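Local coordinates for 3-polyprenyl-4-hydroxybenzoate decarboxylase and related decarboxylases (Pelotomaculum thermopropionicum, PDB 6H6X), which uses prenylated FMN and manganese, as a UbiD-family HmfF decarboxylase, to interconvert 2,5-furandicarboxylic acid and 2-furoic acid, at residues B[112-117]-B[153-158]; B[106-111]-B[226-231]. The protein carries 8 engineered substitutions. All coordinates share one frame; numbering follows the deposited sequence.

Both contacts lie near the surface of the same Rift-related domain, their centres about 15 Å apart, and both reach the antiparallel sheet that includes the long strand 264-280. Contact 1 goes deeper: L113 is buried, although the contact as a whole is superficial, and a backbone hydrogen bond ties helix 113-116 to P158, just past strand 146-157. Contact 2, between strand 105-107 with its following turn and the loop 226-231, has no hydrogen bond across it and relies on aliphatic groups lying against a guanidinium and a carboxylate. The chain runs directly from 106-111 into 112-117, and the contacts meet where P158 CB packs on I111 O and M116 CE on I107 CD1.

Contact 1. Residues B[112-117]-B[153-158]; sequences DLLKML and LQVTGP
D112 and L113 meet P158 through backbone and side chain together. L113 N donates to P158 O at 2.8 Å, in the carbonyl plane and on a lone pair, with an N-H...O angle of 154°. The same oxygen receives a CA-H...O contact from D112 CA at 3.3 Å, and L113 CG lies 3.6 Å from it, so P158 O is met by both a polar and an apolar neighbour. D112 occupies the N-cap of helix 113-116. Its CB stands 4.1 Å from P158 CB, and CG comes closer to that carbon, at 3.8 Å. With CG placed anti to the backbone N (chi1 -166°), the carboxylate lies beside the proline ring and also turns back to its own helix. OD1 passes near P158 CA and accepts a weak capping bond from K115 N, 3.4 Å long; OD2, also near P158 CB, forms a long salt bridge with K115 NZ at 3.6 Å. The first turn of the helix is therefore served twice, L113 N by the proline carbonyl and K115 N by the aspartate, an arrangement whose negative charge at the N-terminus would probably suit the helix dipole. At the next residue, L114 CG rests against V155 CG1 at 4.0 Å, a light apolar touch where the two side chains cross obliquely. V155 also packs on L161 and I119 and pairs through its backbone with P129, while the hydroxyl of Y52 bonds to L114 O. L113 points inward onto V275 and V278 of strand 264-280 and L161 of strand 160-163, and M116 packs on V278 and H280; these side chains seat the short helix against the sheet, beside the turn that links strands 146-157 and 160-163.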
ATOM      1  N   ASP B 112      23.754  37.239 -11.297  1.00 70.32           N
ATOM      2  CA  ASP B 112      24.270  36.047 -10.617  1.00 79.92           C
ATOM      3  C   ASP B 112      23.109  35.266  -9.982  1.00 67.83           C
ATOM      4  O   ASP B 112      22.605  35.653  -8.896  1.00 52.27           O
ATOM      5  CB  ASP B 112      25.332  36.441  -9.561  1.00 90.75           C
ATOM      6  CG  ASP B 112      26.162  35.232  -9.056  1.00100.80           C
ATOM      7  OD1 ASP B 112      25.653  34.086  -8.970  1.00106.09           O
ATOM      8  OD2 ASP B 112      27.341  35.434  -8.721  1.00103.81           O
ATOM      9  N   LEU B 113      22.716  34.162 -10.640  1.00 60.47           N
ATOM     10  CA  LEU B 113      21.498  33.428 -10.238  1.00 59.23           C
ATOM     11  C   LEU B 113      21.598  32.855  -8.831  1.00 57.94           C
ATOM     12  O   LEU B 113      20.704  33.081  -7.995  1.00 63.50           O
ATOM     13  CB  LEU B 113      21.143  32.331 -11.235  1.00 60.07           C
ATOM     14  CG  LEU B 113      20.649  32.762 -12.616  1.00 62.61           C
ATOM     15  CD1 LEU B 113      20.407  31.512 -13.433  1.00 67.49           C
ATOM     16  CD2 LEU B 113      19.380  33.609 -12.574  1.00 61.97           C
ATOM     17  N   LEU B 114      22.706  32.156  -8.556  1.00 65.37           N
ATOM     18  CA  LEU B 114      22.939  31.622  -7.205  1.00 71.24           C
ATOM     19  C   LEU B 114      23.034  32.645  -6.090  1.00 74.16           C
ATOM     20  O   LEU B 114      22.714  32.304  -4.943  1.00 78.33           O
ATOM     21  CB  LEU B 114      24.171  30.710  -7.134  1.00 72.83           C
ATOM     22  CG  LEU B 114      23.946  29.195  -7.214  1.00 81.19           C
ATOM     23  CD1 LEU B 114      25.197  28.455  -6.718  1.00 84.59           C
ATOM     24  CD2 LEU B 114      22.727  28.714  -6.417  1.00 83.62           C
ATOM     25  N   LYS B 115      23.475  33.865  -6.389  1.00 74.44           N
ATOM     26  CA  LYS B 115      23.450  34.933  -5.378  1.00 78.17           C
ATOM     27  C   LYS B 115      22.028  35.412  -5.105  1.00 78.51           C
ATOM     28  O   LYS B 115      21.693  35.693  -3.958  1.00 77.96           O
ATOM     29  CB  LYS B 115      24.328  36.141  -5.762  1.00 95.41           C
ATOM     30  CG  LYS B 115      25.826  35.970  -5.498  1.00110.73           C
ATOM     31  CD  LYS B 115      26.452  37.162  -4.757  1.00120.99           C
ATOM     32  CE  LYS B 115      26.453  38.453  -5.572  1.00125.33           C
ATOM     33  NZ  LYS B 115      27.403  38.453  -6.727  1.00126.71           N
ATOM     34  N   MET B 116      21.193  35.521  -6.143  1.00 78.53           N
ATOM     35  CA  MET B 116      19.829  36.044  -5.953  1.00 74.33           C
ATOM     36  C   MET B 116      18.853  35.035  -5.373  1.00 65.37           C
ATOM     37  O   MET B 116      17.956  35.395  -4.589  1.00 54.15           O
ATOM     38  CB  MET B 116      19.245  36.496  -7.279  1.00 81.92           C
ATOM     39  CG  MET B 116      19.987  37.616  -7.972  1.00 86.63           C
ATOM     40  SD  MET B 116      19.324  37.831  -9.627  1.00101.78           S
ATOM     41  CE  MET B 116      17.632  38.155  -9.201  1.00 89.91           C
ATOM     42  N   LEU B 117      19.010  33.772  -5.768  1.00 58.71           N
ATOM     43  CA  LEU B 117      17.935  32.800  -5.569  1.00 58.68           C
ATOM     44  C   LEU B 117      18.408  31.557  -4.829  1.00 55.00           C
ATOM     45  O   LEU B 117      19.480  30.982  -5.131  1.00 53.26           O
ATOM     46  CB  LEU B 117      17.375  32.381  -6.908  1.00 63.10           C
ATOM     47  CG  LEU B 117      16.818  33.504  -7.795  1.00 60.44           C
ATOM     48  CD1 LEU B 117      16.333  32.903  -9.096  1.00 59.05           C
ATOM     49  CD2 LEU B 117      15.712  34.289  -7.093  1.00 57.18           C
ATOM     50  N   LEU B 153      17.052  22.534 -15.010  1.00 40.45           N
ATOM     51  CA  LEU B 153      18.064  23.480 -15.401  1.00 44.83           C
ATOM     52  C   LEU B 153      19.185  23.439 -14.351  1.00 46.38           C
ATOM     53  O   LEU B 153      18.967  23.704 -13.171  1.00 46.57           O
ATOM     54  CB  LEU B 153      17.451  24.868 -15.474  1.00 47.76           C
ATOM     55  CG  LEU B 153      16.317  24.948 -16.476  1.00 46.46           C
ATOM     56  CD1 LEU B 153      15.305  25.970 -16.076  1.00 53.91           C
ATOM     57  CD2 LEU B 153      16.882  25.264 -17.832  1.00 52.44           C
ATOM     58  N   GLN B 154      20.373  23.026 -14.767  1.00 52.89           N
ATOM     59  CA  GLN B 154      21.527  23.000 -13.878  1.00 55.38           C
ATOM     60  C   GLN B 154      22.128  24.398 -13.831  1.00 52.46           C
ATOM     61  O   GLN B 154      22.402  24.996 -14.866  1.00 59.55           O
ATOM     62  CB  GLN B 154      22.588  21.993 -14.368  1.00 66.36           C
ATOM     63  CG  GLN B 154      23.687  21.720 -13.320  1.00 62.26           C
ATOM     64  CD  GLN B 154      24.797  20.828 -13.817  1.00 61.76           C
ATOM     65  OE1 GLN B 154      24.615  20.016 -14.735  1.00 59.01           O
ATOM     66  NE2 GLN B 154      25.966  20.964 -13.187  1.00 71.03           N
ATOM     67  N   VAL B 155      22.337  24.926 -12.643  1.00 55.40           N
ATOM     68  CA  VAL B 155      23.009  26.208 -12.510  1.00 58.76           C
ATOM     69  C   VAL B 155      24.501  25.941 -12.681  1.00 60.45           C
ATOM     70  O   VAL B 155      25.114  25.308 -11.837  1.00 65.92           O
ATOM     71  CB  VAL B 155      22.716  26.849 -11.156  1.00 57.39           C
ATOM     72  CG1 VAL B 155      23.379  28.228 -11.040  1.00 57.93           C
ATOM     73  CG2 VAL B 155      21.223  26.954 -10.965  1.00 61.44           C
ATOM     74  N   THR B 156      25.055  26.349 -13.816  1.00 68.52           N
ATOM     75  CA  THR B 156      26.462  26.100 -14.122  1.00 71.78           C
ATOM     76  C   THR B 156      27.356  27.364 -14.028  1.00 86.61           C
ATOM     77  O   THR B 156      28.569  27.239 -14.009  1.00 91.02           O
ATOM     78  CB  THR B 156      26.622  25.475 -15.505  1.00 70.77           C
ATOM     79  OG1 THR B 156      26.073  26.359 -16.469  1.00 72.65           O
ATOM     80  CG2 THR B 156      25.918  24.112 -15.595  1.00 75.46           C
ATOM     81  N   GLY B 157      26.771  28.555 -13.980  1.00 86.75           N
ATOM     82  CA  GLY B 157      27.518  29.766 -13.662  1.00 87.75           C
ATOM     83  C   GLY B 157      26.571  30.899 -13.315  1.00 84.89           C
ATOM     84  O   GLY B 157      25.367  30.683 -13.268  1.00 89.27           O
ATOM     85  N   PRO B 158      27.102  32.122 -13.092  1.00 91.90           N
ATOM     86  CA  PRO B 158      26.250  33.264 -12.697  1.00 84.27           C
ATOM     87  C   PRO B 158      25.046  33.545 -13.628  1.00 74.94           C
ATOM     88  O   PRO B 158      23.985  33.940 -13.154  1.00 65.33           O
ATOM     89  CB  PRO B 158      27.226  34.468 -12.666  1.00 85.72           C
ATOM     90  CG  PRO B 158      28.526  33.987 -13.243  1.00 90.82           C
ATOM     91  CD  PRO B 158      28.536  32.484 -13.167  1.00 94.58           C
TER

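Contact 2. Residues B[106-111]-B[226-231]; sequences IIRENI and KCETVD
The R108 guanidinium carries T229 CG2 over one face, 3.4 Å above the plane and displaced from the centre of the group, with the methyl 3.7 Å from NH2. The contact lies at the outer edge of the Rift-related, FMN-binding-type domain, distant from the cofactor, where strand 105-107 and its following turn face the loop between strands 223-226 and 233-235. E228 OE1 approaches the guanidinium obliquely, 4.3 Å from R108 NH1, too far for a salt bridge, though the opposite charges probably still attract. The E228 carboxylate in turn meets I106, whose CD1 lies 3.8 Å from OE2. The two backbones do not pair: the CA atoms of I106 and E228 are 8.6 Å apart, and side chains bridge the interval. R108 bends at its third torsion (chi3 63°), which brings the guanidinium plane across the threonine methyl; the two side chains come from opposite directions, whereas I106 and E228 cross at about a right angle. The polar ends of the loop look mainly elsewhere. E228 OE2 forms a salt bridge with K103, and T229 OG1 hydrogen-bonds to E243 and to T276, which leaves the methyl turned to the arginine. Were E228 an alanine, K103 would probably be left without this carboxylate mate, R108 without a nearby negative charge, and the I106 side chain uncovered. Both segments pack on strand 264-280, I106 on T279 and T229 on A277. Closing the two ends of 226-231 on each other, K226 NZ, also salt-bridged to E233, makes a salt bridge to D231 OD1 at 2.8 Å, meeting the oxygen nearly along its C-O axis.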
ATOM      1  N   ILE B 106      13.729  44.378 -11.760  1.00 56.81           N
ATOM      2  CA  ILE B 106      14.219  43.974 -13.072  1.00 59.93           C
ATOM      3  C   ILE B 106      15.739  44.101 -13.020  1.00 67.34           C
ATOM      4  O   ILE B 106      16.253  45.139 -12.600  1.00 76.37           O
ATOM      5  CB  ILE B 106      13.644  44.890 -14.183  1.00 59.69           C
ATOM      6  CG1 ILE B 106      12.107  44.776 -14.223  1.00 67.99           C
ATOM      7  CG2 ILE B 106      14.275  44.599 -15.532  1.00 59.45           C
ATOM      8  CD1 ILE B 106      11.412  45.755 -15.174  1.00 65.26           C
ATOM      9  N   ILE B 107      16.449  43.051 -13.424  1.00 61.94           N
ATOM     10  CA  ILE B 107      17.899  43.012 -13.375  1.00 55.25           C
ATOM     11  C   ILE B 107      18.365  42.615 -14.752  1.00 63.69           C
ATOM     12  O   ILE B 107      17.951  41.569 -15.287  1.00 67.42           O
ATOM     13  CB  ILE B 107      18.416  42.017 -12.294  1.00 61.35           C
ATOM     14  CG1 ILE B 107      17.895  42.405 -10.899  1.00 63.66           C
ATOM     15  CG2 ILE B 107      19.946  41.988 -12.222  1.00 60.14           C
ATOM     16  CD1 ILE B 107      16.598  41.742 -10.510  1.00 69.13           C
ATOM     17  N   ARG B 108      19.204  43.463 -15.343  1.00 67.99           N
ATOM     18  CA  ARG B 108      19.784  43.231 -16.672  1.00 75.07           C
ATOM     19  C   ARG B 108      21.305  43.190 -16.699  1.00 76.34           C
ATOM     20  O   ARG B 108      21.858  42.794 -17.723  1.00 75.57           O
ATOM     21  CB  ARG B 108      19.292  44.282 -17.666  1.00 74.71           C
ATOM     22  CG  ARG B 108      17.792  44.208 -17.846  1.00 83.66           C
ATOM     23  CD  ARG B 108      17.229  45.234 -18.766  1.00 84.13           C
ATOM     24  NE  ARG B 108      17.757  45.046 -20.107  1.00 81.93           N
ATOM     25  CZ  ARG B 108      17.188  45.518 -21.210  1.00 84.95           C
ATOM     26  NH1 ARG B 108      16.039  46.204 -21.156  1.00 80.39           N
ATOM     27  NH2 ARG B 108      17.787  45.313 -22.384  1.00 92.22           N
ATOM     28  N   GLU B 109      21.982  43.558 -15.606  1.00 80.51           N
ATOM     29  CA  GLU B 109      23.446  43.571 -15.589  1.00 85.67           C
ATOM     30  C   GLU B 109      23.991  42.950 -14.312  1.00 84.00           C
ATOM     31  O   GLU B 109      23.358  43.043 -13.241  1.00 68.85           O
ATOM     32  CB  GLU B 109      23.965  45.009 -15.761  1.00 94.78           C
ATOM     33  CG  GLU B 109      23.687  45.601 -17.144  1.00102.49           C
ATOM     34  CD  GLU B 109      24.691  46.650 -17.599  1.00111.56           C
ATOM     35  OE1 GLU B 109      24.989  47.579 -16.817  1.00112.03           O
ATOM     36  OE2 GLU B 109      25.160  46.543 -18.753  1.00118.47           O
ATOM     37  N   ASN B 110      25.157  42.310 -14.445  1.00 84.69           N
ATOM     38  CA  ASN B 110      25.828  41.592 -13.338  1.00 90.60           C
ATOM     39  C   ASN B 110      24.902  40.540 -12.697  1.00 88.80           C
ATOM     40  O   ASN B 110      24.668  40.494 -11.484  1.00 78.42           O
ATOM     41  CB  ASN B 110      26.421  42.584 -12.320  1.00 92.92           C
ATOM     42  CG  ASN B 110      27.581  43.390 -12.907  1.00 98.57           C
ATOM     43  OD1 ASN B 110      28.508  42.819 -13.493  1.00108.04           O
ATOM     44  ND2 ASN B 110      27.532  44.714 -12.766  1.00 93.22           N
ATOM     45  N   ILE B 111      24.373  39.693 -13.563  1.00 88.39           N
ATOM     46  CA  ILE B 111      23.377  38.716 -13.161  1.00 81.93           C
ATOM     47  C   ILE B 111      24.107  37.555 -12.539  1.00 72.35           C
ATOM     48  O   ILE B 111      24.948  36.939 -13.208  1.00 64.06           O
ATOM     49  CB  ILE B 111      22.586  38.183 -14.368  1.00 81.28           C
ATOM     50  CG1 ILE B 111      21.723  39.289 -14.991  1.00 77.60           C
ATOM     51  CG2 ILE B 111      21.713  37.003 -13.947  1.00 82.33           C
ATOM     52  CD1 ILE B 111      21.260  38.971 -16.399  1.00 69.98           C
ATOM     53  N   LYS B 226       4.861  41.070 -21.634  1.00 43.72           N
ATOM     54  CA  LYS B 226       6.030  40.893 -22.498  1.00 47.41           C
ATOM     55  C   LYS B 226       7.278  40.905 -21.659  1.00 48.80           C
ATOM     56  O   LYS B 226       7.352  41.651 -20.683  1.00 44.06           O
ATOM     57  CB  LYS B 226       6.192  42.043 -23.503  1.00 52.25           C
ATOM     58  CG  LYS B 226       5.136  42.185 -24.559  1.00 64.57           C
ATOM     59  CD  LYS B 226       4.985  40.996 -25.494  1.00 63.11           C
ATOM     60  CE  LYS B 226       6.096  40.908 -26.478  1.00 78.56           C
ATOM     61  NZ  LYS B 226       5.691  39.901 -27.520  1.00 84.37           N
ATOM     62  N   CYS B 227       8.259  40.120 -22.084  1.00 48.66           N
ATOM     63  CA  CYS B 227       9.599  40.105 -21.484  1.00 62.60           C
ATOM     64  C   CYS B 227      10.400  41.325 -21.878  1.00 62.08           C
ATOM     65  O   CYS B 227      10.137  41.949 -22.892  1.00 69.11           O
ATOM     66  CB  CYS B 227      10.343  38.842 -21.934  1.00 66.67           C
ATOM     67  SG  CYS B 227       9.712  37.364 -21.079  1.00 66.02           S
ATOM     68  N   GLU B 228      11.395  41.645 -21.072  1.00 65.18           N
ATOM     69  CA  GLU B 228      12.291  42.791 -21.323  1.00 67.12           C
ATOM     70  C   GLU B 228      13.220  42.594 -22.511  1.00 64.10           C
ATOM     71  O   GLU B 228      13.344  43.491 -23.331  1.00 68.59           O
ATOM     72  CB  GLU B 228      13.171  43.075 -20.094  1.00 69.79           C
ATOM     73  CG  GLU B 228      12.417  43.426 -18.815  1.00 74.84           C
ATOM     74  CD  GLU B 228      11.611  44.701 -18.933  1.00 83.67           C
ATOM     75  OE1 GLU B 228      12.214  45.752 -19.257  1.00 82.57           O
ATOM     76  OE2 GLU B 228      10.377  44.647 -18.700  1.00 89.92           O
ATOM     77  N   THR B 229      13.898  41.447 -22.581  1.00 61.98           N
ATOM     78  CA  THR B 229      15.030  41.256 -23.497  1.00 59.62           C
ATOM     79  C   THR B 229      14.799  40.208 -24.563  1.00 64.45           C
ATOM     80  O   THR B 229      15.690  39.939 -25.357  1.00 58.92           O
ATOM     81  CB  THR B 229      16.285  40.847 -22.705  1.00 68.15           C
ATOM     82  OG1 THR B 229      16.085  39.581 -22.056  1.00 66.78           O
ATOM     83  CG2 THR B 229      16.588  41.914 -21.662  1.00 62.54           C
ATOM     84  N   VAL B 230      13.610  39.600 -24.576  1.00 63.83           N
ATOM     85  CA  VAL B 230      13.269  38.595 -25.570  1.00 61.11           C
ATOM     86  C   VAL B 230      11.810  38.741 -25.940  1.00 56.21           C
ATOM     87  O   VAL B 230      11.018  39.239 -25.153  1.00 55.43           O
ATOM     88  CB  VAL B 230      13.535  37.162 -25.032  1.00 65.92           C
ATOM     89  CG1 VAL B 230      15.033  36.926 -24.867  1.00 67.53           C
ATOM     90  CG2 VAL B 230      12.790  36.908 -23.706  1.00 63.71           C
ATOM     91  N   ASP B 231      11.456  38.256 -27.119  1.00 59.45           N
ATOM     92  CA  ASP B 231      10.102  38.391 -27.664  1.00 65.11           C
ATOM     93  C   ASP B 231       9.262  37.172 -27.273  1.00 58.45           C
ATOM     94  O   ASP B 231       8.903  36.317 -28.092  1.00 53.15           O
ATOM     95  CB  ASP B 231      10.175  38.559 -29.191  1.00 79.03           C
ATOM     96  CG  ASP B 231       8.820  38.897 -29.814  1.00 84.69           C
ATOM     97  OD1 ASP B 231       7.948  39.497 -29.142  1.00 71.71           O
ATOM     98  OD2 ASP B 231       8.642  38.542 -31.001  1.00 96.36           O
TER